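PDB 2YDT: Exo-1,5-alpha-l-arabinofuranobiosidase from Gibberella zeae, which probably hydrolyses alpha-L-arabinofuranosidic linkages, releasing arabinobiose from the chain ends of 1,5-linked arabinan. Local coordinates for residues Ser108-Pro113 and Ser117-Glu122; Ile121-Ser126 and Thr189-Trp194; His138-Gly143 and Thr152-Pro157; Tyr170-Asp175 and Ser195-Asp200. All blocks are in the same frame, centred on the assembly; numbering follows the deposited sequence. Where two conformers were deposited one is given.

Contact 1 of 4, residues Ser108-Pro113 and Ser117-Glu122; sequences SGSSIP and SETLIE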
# COMPACT_ATOMS: atom_id res chain seq x y z
N SER A 108 -9.83 -2.66 -2.82
CA SER A 108 -9.41 -4.03 -2.76
C SER A 108 -8.92 -4.34 -1.36
O SER A 108 -8.59 -3.45 -0.62
CB SER A 108 -8.32 -4.29 -3.82
OG SER A 108 -7.98 -5.66 -3.88
N GLY A 109 -8.92 -5.60 -0.98
CA GLY A 109 -8.48 -6.04 0.33
C GLY A 109 -8.72 -7.52 0.47
O GLY A 109 -9.23 -8.16 -0.47
N SER A 110 -8.37 -8.06 1.63
CA SER A 110 -8.43 -9.48 1.85
C SER A 110 -9.56 -9.86 2.81
O SER A 110 -9.60 -9.39 3.95
CB SER A 110 -7.09 -9.98 2.35
OG SER A 110 -7.11 -11.39 2.40
N SER A 111 -10.46 -10.70 2.30
CA SER A 111 -11.53 -11.30 3.10
C SER A 111 -10.98 -12.57 3.74
O SER A 111 -10.38 -13.40 3.06
CB SER A 111 -12.73 -11.59 2.17
OG SER A 111 -13.81 -12.15 2.94
N ILE A 112 -11.16 -12.69 5.05
CA ILE A 112 -10.50 -13.70 5.87
C ILE A 112 -11.44 -14.05 7.02
O ILE A 112 -11.92 -13.16 7.74
CB ILE A 112 -9.19 -13.14 6.50
CG1 ILE A 112 -8.23 -12.66 5.40
CG2 ILE A 112 -8.48 -14.17 7.44
CD1 ILE A 112 -6.96 -11.95 5.95
N PRO A 113 -11.71 -15.35 7.22
CA PRO A 113 -12.52 -15.69 8.38
C PRO A 113 -11.79 -15.41 9.67
O PRO A 113 -10.58 -15.32 9.69
CB PRO A 113 -12.75 -17.19 8.22
CG PRO A 113 -11.56 -17.68 7.42
CD PRO A 113 -11.18 -16.53 6.52
N SER A 117 -8.15 -18.92 8.63
CA SER A 117 -7.86 -20.16 7.89
C SER A 117 -7.68 -20.03 6.37
O SER A 117 -7.09 -20.93 5.71
CB SER A 117 -8.96 -21.17 8.22
OG SER A 117 -10.24 -20.78 7.81
N GLU A 118 -8.20 -18.94 5.79
CA GLU A 118 -8.09 -18.68 4.34
C GLU A 118 -7.89 -17.19 4.08
O GLU A 118 -8.14 -16.36 4.98
CB GLU A 118 -9.35 -19.15 3.60
CG GLU A 118 -9.65 -20.63 3.79
CD GLU A 118 -10.83 -21.10 2.97
OE1 GLU A 118 -10.72 -21.11 1.73
OE2 GLU A 118 -11.86 -21.46 3.57
N THR A 119 -7.40 -16.88 2.88
CA THR A 119 -7.21 -15.51 2.40
C THR A 119 -7.84 -15.36 1.03
O THR A 119 -7.76 -16.25 0.20
CB THR A 119 -5.72 -15.13 2.36
OG1 THR A 119 -4.98 -16.22 1.79
CG2 THR A 119 -5.16 -14.88 3.77
N LEU A 120 -8.52 -14.24 0.80
CA LEU A 120 -9.20 -14.02 -0.45
C LEU A 120 -9.19 -12.53 -0.82
O LEU A 120 -9.92 -11.72 -0.22
CB LEU A 120 -10.62 -14.58 -0.35
CG LEU A 120 -11.57 -14.47 -1.55
CD1 LEU A 120 -10.94 -14.92 -2.87
CD2 LEU A 120 -12.86 -15.25 -1.22
N ILE A 121 -8.36 -12.19 -1.81
CA ILE A 121 -8.27 -10.84 -2.30
C ILE A 121 -9.52 -10.58 -3.17
O ILE A 121 -9.76 -11.27 -4.16
CB ILE A 121 -6.94 -10.55 -3.06
CG1 ILE A 121 -5.76 -10.59 -2.07
CG2 ILE A 121 -7.03 -9.21 -3.75
CD1 ILE A 121 -4.35 -10.58 -2.74
N GLU A 122 -10.25 -9.50 -2.82
CA GLU A 122 -11.52 -9.08 -3.42
C GLU A 122 -11.36 -7.72 -4.02
O GLU A 122 -10.50 -6.94 -3.61
CB GLU A 122 -12.60 -8.93 -2.33
CG GLU A 122 -12.79 -10.13 -1.39
CD GLU A 122 -13.52 -11.26 -2.05
OE1 GLU A 122 -13.11 -11.63 -3.17
OE2 GLU A 122 -14.49 -11.79 -1.46
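Ile112 and Thr119 lie side by side near the turn end of this strand pair, their side chains pointing the same way. Ile112 CD1 and Thr119 CG2 meet at 4.1 Å, while the other branch, Ile112 CG2, rests against the backbone at 3.3 Å from Glu118 O. Thr119 turns its hydroxyl elsewhere: OG1 bonds to Gly143 O and Val154 N. One residue further out, Pro113 CG lies 3.4 Å from Ser117 OG, a packing contact; the hydroxyl's hydrogen bond is to Asp115.

Further along, side chains alternate between the two faces of the sheet. Ser111, Leu120 and Glu122 share one face, where Ser111 CB sits 3.8 Å from Glu122 CG. The Glu122 chain folds over at chi2 (-76°), and its carboxylate goes on to His138 and Asn80; Asn80 also bonds Ser111 OG, which reaches Gly83 O as well, so the two side chains are tied together from outside. On the other face lie Ser110 and Ile121.

Ser108 closes the far end. Its OG donates to Glu122 O at 2.8 Å, tilted 28° from the carbonyl plane, and Gly109 N adds a weak bond to the same oxygen. Glu122 N bonds Gly109 O at 2.9 Å and Ser111 N bonds Leu120 O at 2.8 Å; the return bond from Leu120 N to Ser111 O is weak. Together these make an antiparallel beta hairpin, formed by the two middle strands of a four-stranded blade in a six-bladed beta-propeller.

Contact 2 of 4, residues Ile121-Ser126 and Thr189-Trp194; sequences IEVYAS and TDLKKW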
# COMPACT_ATOMS: atom_id res chain seq x y z
N ILE A 121 -8.36 -12.19 -1.81
CA ILE A 121 -8.27 -10.84 -2.30
C ILE A 121 -9.52 -10.58 -3.17
O ILE A 121 -9.76 -11.27 -4.16
CB ILE A 121 -6.94 -10.55 -3.06
CG1 ILE A 121 -5.76 -10.59 -2.07
CG2 ILE A 121 -7.03 -9.21 -3.75
CD1 ILE A 121 -4.35 -10.58 -2.74
N GLU A 122 -10.25 -9.50 -2.82
CA GLU A 122 -11.52 -9.08 -3.42
C GLU A 122 -11.36 -7.72 -4.02
O GLU A 122 -10.50 -6.94 -3.61
CB GLU A 122 -12.60 -8.93 -2.33
CG GLU A 122 -12.79 -10.13 -1.39
CD GLU A 122 -13.52 -11.26 -2.05
OE1 GLU A 122 -13.11 -11.63 -3.17
OE2 GLU A 122 -14.49 -11.79 -1.46
N VAL A 123 -12.20 -7.40 -5.00
CA VAL A 123 -12.42 -6.01 -5.43
C VAL A 123 -13.87 -5.62 -5.21
O VAL A 123 -14.77 -6.32 -5.67
CB VAL A 123 -12.01 -5.74 -6.91
CG1 VAL A 123 -12.34 -4.33 -7.39
CG2 VAL A 123 -10.53 -6.03 -7.08
N TYR A 124 -14.07 -4.49 -4.53
CA TYR A 124 -15.37 -3.81 -4.34
C TYR A 124 -15.28 -2.46 -5.05
O TYR A 124 -14.19 -1.87 -5.22
CB TYR A 124 -15.68 -3.61 -2.83
CG TYR A 124 -16.21 -4.85 -2.18
CD1 TYR A 124 -15.37 -5.92 -1.89
CD2 TYR A 124 -17.58 -5.01 -1.91
CE1 TYR A 124 -15.89 -7.12 -1.34
CE2 TYR A 124 -18.08 -6.15 -1.38
CZ TYR A 124 -17.27 -7.21 -1.09
OH TYR A 124 -17.81 -8.38 -0.57
N ALA A 125 -16.43 -1.94 -5.47
CA ALA A 125 -16.47 -0.68 -6.22
C ALA A 125 -17.57 0.22 -5.73
O ALA A 125 -18.60 -0.26 -5.26
CB ALA A 125 -16.69 -0.94 -7.71
N SER A 126 -17.30 1.53 -5.77
CA SER A 126 -18.28 2.57 -5.45
C SER A 126 -18.50 3.43 -6.68
O SER A 126 -17.55 3.98 -7.25
CB SER A 126 -17.84 3.46 -4.26
OG SER A 126 -18.78 4.54 -4.12
N THR A 189 -9.38 -6.53 -17.86
CA THR A 189 -9.88 -5.51 -18.72
C THR A 189 -11.34 -5.16 -18.44
O THR A 189 -11.82 -4.12 -18.89
CB THR A 189 -9.73 -5.92 -20.18
OG1 THR A 189 -10.36 -7.19 -20.39
CG2 THR A 189 -8.24 -6.01 -20.55
N ASP A 190 -12.03 -6.00 -17.68
CA ASP A 190 -13.46 -5.76 -17.33
C ASP A 190 -13.75 -5.75 -15.84
O ASP A 190 -14.92 -5.62 -15.44
CB ASP A 190 -14.36 -6.74 -18.08
CG ASP A 190 -14.27 -8.16 -17.56
OD1 ASP A 190 -13.33 -8.49 -16.78
OD2 ASP A 190 -15.12 -9.00 -17.91
N LEU A 191 -12.70 -5.85 -15.02
CA LEU A 191 -12.82 -6.00 -13.57
C LEU A 191 -13.47 -7.28 -13.06
O LEU A 191 -13.60 -7.45 -11.84
CB LEU A 191 -13.51 -4.80 -12.94
CG LEU A 191 -12.53 -3.69 -12.67
CD1 LEU A 191 -13.26 -2.40 -12.31
CD2 LEU A 191 -11.68 -4.24 -11.46
N LYS A 192 -13.86 -8.17 -13.97
CA LYS A 192 -14.50 -9.45 -13.62
C LYS A 192 -13.61 -10.68 -13.85
O LYS A 192 -13.54 -11.58 -13.00
CB LYS A 192 -15.81 -9.61 -14.41
CG LYS A 192 -16.87 -8.49 -14.14
CD LYS A 192 -17.55 -8.77 -12.82
CE LYS A 192 -18.67 -7.78 -12.46
NZ LYS A 192 -19.24 -8.22 -11.16
N LYS A 193 -12.97 -10.72 -15.01
CA LYS A 193 -12.13 -11.84 -15.45
C LYS A 193 -10.68 -11.41 -15.19
O LYS A 193 -10.25 -10.36 -15.66
CB LYS A 193 -12.38 -12.02 -16.96
CG LYS A 193 -11.52 -13.01 -17.76
CD LYS A 193 -11.90 -12.95 -19.28
CE LYS A 193 -11.23 -14.10 -20.06
NZ LYS A 193 -11.48 -14.00 -21.54
N TRP A 194 -9.93 -12.24 -14.48
CA TRP A 194 -8.50 -11.94 -14.17
C TRP A 194 -7.57 -12.89 -14.94
O TRP A 194 -7.89 -14.08 -15.13
CB TRP A 194 -8.25 -12.03 -12.67
CG TRP A 194 -8.98 -10.98 -11.95
CD1 TRP A 194 -10.26 -11.07 -11.45
CD2 TRP A 194 -8.53 -9.66 -11.66
NE1 TRP A 194 -10.63 -9.88 -10.92
CE2 TRP A 194 -9.60 -8.99 -11.01
CE3 TRP A 194 -7.33 -8.96 -11.88
CZ2 TRP A 194 -9.51 -7.67 -10.59
CZ3 TRP A 194 -7.23 -7.64 -11.45
CH2 TRP A 194 -8.32 -7.00 -10.81
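Val123 swings CG1 anti to its backbone N (chi1 175°) and leaves CG2 beside that nitrogen, which parts the two methyls between Leu191 and Trp194; Trp194, with CG beside its own N (chi1 -66°), brings its indole round to meet one of them. This is a seam between adjacent blades of the six-bladed beta-propeller: strand 119-126 of one blade is covered by the loop that follows strand 182-188 of the next.

Val123 CG2 approaches the six-membered part of the indole obliquely, 4.0 Å from Trp194 CZ2. The other methyl, CG1, lies 4.1 Å from Leu191 CD2, the two side chains crossing at about a right angle; Leu191 was modelled in two conformers, which makes this half of the contact less certain. Everything that meets here is apolar. Leu168 touches both Val123 and Trp194, and Val139 does the same from the neighbouring strand of Val123's own blade. The indole nitrogen, NE1, is satisfied by Ser137 OG, and that hydroxyl also bonds Leu191 O, pinning the loop to strand 134-142.

What shapes the loop is Asp190. Its OD1 accepts twice, forming an Asx turn with the residue two places on and an Asx motif with the next. Lys192 N comes from above the carboxylate plane at 2.9 Å, whereas Asp190 OD1 receives Lys193 N, also at 2.9 Å, on its syn lone pair in an almost straight bond of 176°.

Contact 3 of 4, residues His138-Gly143 and Thr152-Pro157; sequences HVALGG and TPVWEP. With EDG (1,4-dideoxy-1,4-imino-L-arabinitol), chain B; SO4 (sulfate ion), chain E.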
# COMPACT_ATOMS: atom_id res chain seq x y z
N HIS A 138 -13.92 -11.76 -7.16
CA HIS A 138 -12.83 -12.45 -6.47
C HIS A 138 -11.59 -12.47 -7.35
O HIS A 138 -11.66 -12.73 -8.57
CB HIS A 138 -13.24 -13.90 -6.20
CG HIS A 138 -14.46 -14.03 -5.35
ND1 HIS A 138 -14.56 -13.48 -4.09
CD2 HIS A 138 -15.63 -14.71 -5.56
CE1 HIS A 138 -15.72 -13.82 -3.55
NE2 HIS A 138 -16.39 -14.56 -4.43
N VAL A 139 -10.45 -12.12 -6.77
CA VAL A 139 -9.18 -12.09 -7.50
C VAL A 139 -8.31 -13.30 -7.22
O VAL A 139 -7.91 -14.02 -8.15
CB VAL A 139 -8.40 -10.82 -7.20
CG1 VAL A 139 -7.10 -10.74 -8.13
CG2 VAL A 139 -9.31 -9.55 -7.37
N ALA A 140 -7.98 -13.53 -5.97
CA ALA A 140 -6.99 -14.56 -5.62
C ALA A 140 -7.32 -15.18 -4.29
O ALA A 140 -7.44 -14.49 -3.30
CB ALA A 140 -5.57 -13.94 -5.57
N LEU A 141 -7.45 -16.51 -4.29
CA LEU A 141 -7.66 -17.29 -3.07
C LEU A 141 -6.38 -17.93 -2.63
O LEU A 141 -5.64 -18.50 -3.46
CB LEU A 141 -8.65 -18.42 -3.36
CG LEU A 141 -9.06 -19.37 -2.25
CD1 LEU A 141 -9.89 -18.72 -1.17
CD2 LEU A 141 -9.85 -20.55 -2.88
N GLY A 142 -6.11 -17.84 -1.34
CA GLY A 142 -5.00 -18.49 -0.71
C GLY A 142 -5.38 -19.15 0.61
O GLY A 142 -6.54 -19.18 1.05
N GLY A 143 -4.35 -19.64 1.27
CA GLY A 143 -4.49 -20.36 2.53
C GLY A 143 -4.37 -19.49 3.77
O GLY A 143 -4.73 -18.31 3.77
N THR A 152 0.11 -21.13 2.53
CA THR A 152 -0.18 -20.64 1.19
C THR A 152 -1.05 -19.35 1.08
O THR A 152 -1.79 -19.19 0.09
CB THR A 152 -0.87 -21.74 0.37
OG1 THR A 152 -2.11 -22.11 0.98
CG2 THR A 152 0.01 -22.99 0.29
N PRO A 153 -0.93 -18.40 2.02
CA PRO A 153 -1.77 -17.20 1.85
C PRO A 153 -1.37 -16.26 0.72
O PRO A 153 -0.25 -16.29 0.22
CB PRO A 153 -1.64 -16.48 3.20
CG PRO A 153 -0.27 -16.88 3.68
CD PRO A 153 -0.13 -18.33 3.25
N VAL A 154 -2.31 -15.39 0.38
CA VAL A 154 -2.07 -14.22 -0.45
C VAL A 154 -2.33 -12.97 0.38
O VAL A 154 -3.11 -13.00 1.35
CB VAL A 154 -2.95 -14.26 -1.73
CG1 VAL A 154 -2.55 -15.48 -2.60
CG2 VAL A 154 -4.45 -14.29 -1.39
N TRP A 155 -1.71 -11.87 -0.03
CA TRP A 155 -1.77 -10.64 0.77
C TRP A 155 -1.56 -9.38 -0.06
O TRP A 155 -0.93 -9.40 -1.11
CB TRP A 155 -0.64 -10.57 1.79
CG TRP A 155 -0.14 -11.83 2.49
CD1 TRP A 155 0.89 -12.66 2.06
CD2 TRP A 155 -0.48 -12.28 3.80
NE1 TRP A 155 1.15 -13.60 3.02
CE2 TRP A 155 0.35 -13.38 4.10
CE3 TRP A 155 -1.42 -11.86 4.75
CZ2 TRP A 155 0.31 -14.02 5.37
CZ3 TRP A 155 -1.50 -12.51 5.96
CH2 TRP A 155 -0.65 -13.59 6.26
N GLU A 156 -2.02 -8.27 0.49
CA GLU A 156 -1.45 -6.94 0.18
C GLU A 156 -1.64 -6.44 -1.25
O GLU A 156 -0.64 -6.13 -1.94
CB GLU A 156 0.05 -6.88 0.58
CG GLU A 156 0.23 -7.02 2.12
CD GLU A 156 1.48 -7.77 2.60
OE1 GLU A 156 2.26 -8.30 1.80
OE2 GLU A 156 1.65 -7.79 3.85
N PRO A 157 -2.90 -6.32 -1.71
CA PRO A 157 -3.13 -5.81 -3.07
C PRO A 157 -2.69 -4.37 -3.31
O PRO A 157 -2.86 -3.50 -2.45
CB PRO A 157 -4.64 -5.93 -3.26
CG PRO A 157 -5.18 -5.81 -1.82
CD PRO A 157 -4.16 -6.55 -0.98
O2' EDG B . 4.52 -9.45 2.54
C2' EDG B . 4.61 -9.98 3.89
C1' EDG B . 4.76 -8.85 4.88
N4' EDG B . 3.52 -8.85 5.66
C3' EDG B . 3.37 -10.78 4.31
O3' EDG B . 3.57 -12.20 4.37
C4' EDG B . 3.04 -10.23 5.71
C5' EDG B . 1.60 -10.34 6.14
O5' EDG B . 1.55 -10.05 7.53
S SO4 E . -2.42 -23.62 3.99
O1 SO4 E . -3.88 -23.61 4.10
O2 SO4 E . -2.03 -24.07 2.67
O3 SO4 E . -1.92 -22.29 4.29
O4 SO4 E . -1.86 -24.60 4.95
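Gly143 N bonds Thr152 O in an unusual way: the N-H points almost straight at the oxygen (2.9 Å, 175°), yet the nitrogen sits above the carbonyl plane, 70° out of it and away from either lone pair. The two backbones come closest here, at Gly143 and Pro153, with Pro153 CB packed 3.6 Å from Gly143 O.

Deeper in, with CG1 anti to the carbonyl carbon, Val154 leaves CG2 between backbone N and carbonyl carbon, which lays that methyl 3.6 Å from Ala140 O and against Gly142 N. Beyond Pro153 the indole of Trp155 is sandwiched: Pro153 CB covers one face and C5' of the imino-arabinitol inhibitor the opposite one, 3.5 Å above the plane. Glu156 OE1 accepts the inhibitor's O2' hydroxyl at 2.6 Å. A sulfate ion, probably from the crystallisation liquor, sits at the outer end, hydrogen-bonded to Thr152 N, Thr152 OG1 and Glu144 N.

Strand 134-142 is the last of its blade and carries a classic beta bulge, Val139 and Ala140 both facing Ile121. Strand 154-162 begins the next blade; the axes of strand pieces 138-142 and 154-157 approach to 7.3 Å at 147°, with strands 119-126 and 165-172 flanking them.

Contact 4 of 4, residues Tyr170-Asp175 and Ser195-Asp200; sequences YSDQRD and SKVVDD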
# COMPACT_ATOMS: atom_id res chain seq x y z
N TYR A 170 0.32 -8.24 -5.86
CA TYR A 170 0.20 -8.72 -4.51
C TYR A 170 1.33 -9.67 -4.09
O TYR A 170 2.26 -9.92 -4.89
CB TYR A 170 -1.19 -9.35 -4.32
CG TYR A 170 -1.54 -10.53 -5.22
CD1 TYR A 170 -1.44 -11.84 -4.76
CD2 TYR A 170 -2.04 -10.33 -6.51
CE1 TYR A 170 -1.85 -12.91 -5.52
CE2 TYR A 170 -2.42 -11.42 -7.30
CZ TYR A 170 -2.31 -12.70 -6.80
OH TYR A 170 -2.71 -13.81 -7.57
N SER A 171 1.28 -10.11 -2.84
CA SER A 171 2.21 -11.05 -2.21
C SER A 171 1.60 -12.45 -2.20
O SER A 171 0.42 -12.60 -1.87
CB SER A 171 2.52 -10.62 -0.77
OG SER A 171 2.93 -9.25 -0.70
N ASP A 172 2.40 -13.48 -2.50
CA ASP A 172 1.85 -14.81 -2.82
C ASP A 172 2.72 -15.88 -2.20
O ASP A 172 3.91 -16.03 -2.61
CB ASP A 172 1.79 -14.94 -4.32
CG ASP A 172 1.06 -16.19 -4.82
OD1 ASP A 172 0.60 -17.00 -3.99
OD2 ASP A 172 0.92 -16.29 -6.07
N GLN A 173 2.14 -16.67 -1.30
CA GLN A 173 2.84 -17.80 -0.69
C GLN A 173 2.42 -19.14 -1.29
O GLN A 173 2.82 -20.18 -0.77
CB GLN A 173 2.61 -17.87 0.85
CG GLN A 173 3.21 -16.67 1.59
CD GLN A 173 3.29 -16.79 3.12
OE1 GLN A 173 3.08 -15.78 3.80
NE2 GLN A 173 3.62 -18.00 3.66
N ARG A 174 1.68 -19.16 -2.38
CA ARG A 174 1.11 -20.42 -2.90
C ARG A 174 2.15 -21.32 -3.58
O ARG A 174 1.88 -22.52 -3.73
CB ARG A 174 -0.06 -20.13 -3.83
CG ARG A 174 -1.28 -19.57 -3.07
CD ARG A 174 -2.38 -19.07 -3.99
NE ARG A 174 -1.89 -18.01 -4.86
CZ ARG A 174 -2.61 -17.33 -5.75
NH1 ARG A 174 -3.93 -17.49 -5.86
NH2 ARG A 174 -2.00 -16.44 -6.52
N ASP A 175 3.31 -20.79 -3.98
CA ASP A 175 4.41 -21.61 -4.56
C ASP A 175 5.27 -22.08 -3.38
O ASP A 175 6.45 -21.75 -3.26
CB ASP A 175 5.16 -20.71 -5.57
CG ASP A 175 6.06 -21.44 -6.52
OD1 ASP A 175 6.69 -20.70 -7.34
OD2 ASP A 175 6.12 -22.70 -6.49
N SER A 195 -6.46 -12.37 -15.41
CA SER A 195 -5.42 -13.15 -16.10
C SER A 195 -4.78 -14.24 -15.23
O SER A 195 -4.87 -14.25 -13.99
CB SER A 195 -4.30 -12.23 -16.60
OG SER A 195 -3.41 -11.85 -15.53
N LYS A 196 -4.07 -15.14 -15.91
CA LYS A 196 -3.12 -16.02 -15.25
C LYS A 196 -2.17 -15.19 -14.36
O LYS A 196 -1.80 -14.05 -14.69
CB LYS A 196 -2.34 -16.70 -16.39
CG LYS A 196 -1.30 -17.70 -16.07
CD LYS A 196 -0.88 -18.29 -17.44
CE LYS A 196 0.60 -18.59 -17.57
NZ LYS A 196 0.97 -18.75 -19.03
N VAL A 197 -1.78 -15.75 -13.24
CA VAL A 197 -0.75 -15.13 -12.38
C VAL A 197 0.58 -14.96 -13.11
O VAL A 197 1.06 -15.91 -13.77
CB VAL A 197 -0.57 -15.93 -11.11
CG1 VAL A 197 0.58 -15.37 -10.23
CG2 VAL A 197 -1.87 -15.97 -10.29
N VAL A 198 1.16 -13.77 -13.01
CA VAL A 198 2.48 -13.45 -13.58
C VAL A 198 3.42 -13.10 -12.43
O VAL A 198 3.10 -12.23 -11.60
CB VAL A 198 2.41 -12.28 -14.54
CG1 VAL A 198 3.81 -11.87 -15.12
CG2 VAL A 198 1.38 -12.55 -15.70
N ASP A 199 4.60 -13.74 -12.39
CA ASP A 199 5.59 -13.43 -11.35
C ASP A 199 6.24 -12.07 -11.60
O ASP A 199 6.59 -11.72 -12.76
CB ASP A 199 6.66 -14.49 -11.30
CG ASP A 199 6.16 -15.83 -10.76
OD1 ASP A 199 5.04 -15.91 -10.21
OD2 ASP A 199 6.82 -16.86 -11.02
N ASP A 200 6.39 -11.29 -10.51
CA ASP A 200 6.99 -9.97 -10.53
C ASP A 200 8.40 -9.94 -9.92
O ASP A 200 9.22 -9.11 -10.33
CB ASP A 200 6.13 -8.95 -9.78
CG ASP A 200 4.80 -8.69 -10.46
OD1 ASP A 200 4.76 -8.66 -11.70
OD2 ASP A 200 3.80 -8.52 -9.70
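Arg174 NH2 lies in the plane of the Tyr170 ring at its edge, though the tyrosine hydroxyl is tilted 26° from the guanidinium plane; Asp172 OD2 lies in the guanidinium plane, at its edge. Val197 CG2 comes to this junction, 3.6 Å from Tyr170 OH and 3.8 Å from Arg174 NH2, oblique to the guanidinium. The Tyr170 side chain also touches Ile121, Ala140, Val154 and Val184.

Arg174 bends at chi3 (-59°), which turns its guanidinium back on Asp172 and lets it grip the carboxylate side-on. NE reaches Asp172 OD1 at 2.8 Å in a salt bridge, and NH2 reaches Asp172 OD2 at 3.0 Å in a nearly straight bond, though from above the carboxylate plane. Asp172 OD1 takes a second donor, Arg174 N at 2.9 Å, from the opposite face; that bond closes an Asx turn at the end of strand 165-172. NH2 is shared, giving Tyr170 OH a more bent bond of 132°. The tyrosine hydroxyl also bonds Gln186, and NH1 bonds Leu141 O of the preceding blade.

Asp172 OD2 comes within 5.9 Å of Asp199 OD1, like charges that the arginine and Lys182, which bridges Asp175 and Asp199, would probably offset. The chemistry is therefore lopsided: the polar network belongs to 170-175 and its surroundings, while from 195-200 a single valine, Val197, meets it with apolar methyls.

Overall arrangement
Contacts 1 and 3 have centres about 6 Å apart and share a propeller blade through 138-143: Thr119 O takes Gly142 N at 2.8 Å. Contact 3 then crosses to the next blade, where contact 4 follows with its centre about 9 Å away; Pro153 O bonds Gln173 N at 2.9 Å, and Glu156 OE1 bonds Ser171 OG at 2.8 Å. Of these, Glu156, Ser171 and Gln173 line the inhibitor pocket. Contact 2 spans the same two blades, its centre about 14 Å from those of contacts 1 and 3, and shares Ile121 and Glu122 with contact 1. Ile121 CD1 touches Tyr170 CB at 3.7 Å. The Thr119 side chain stands about 8 Å from the inhibitor.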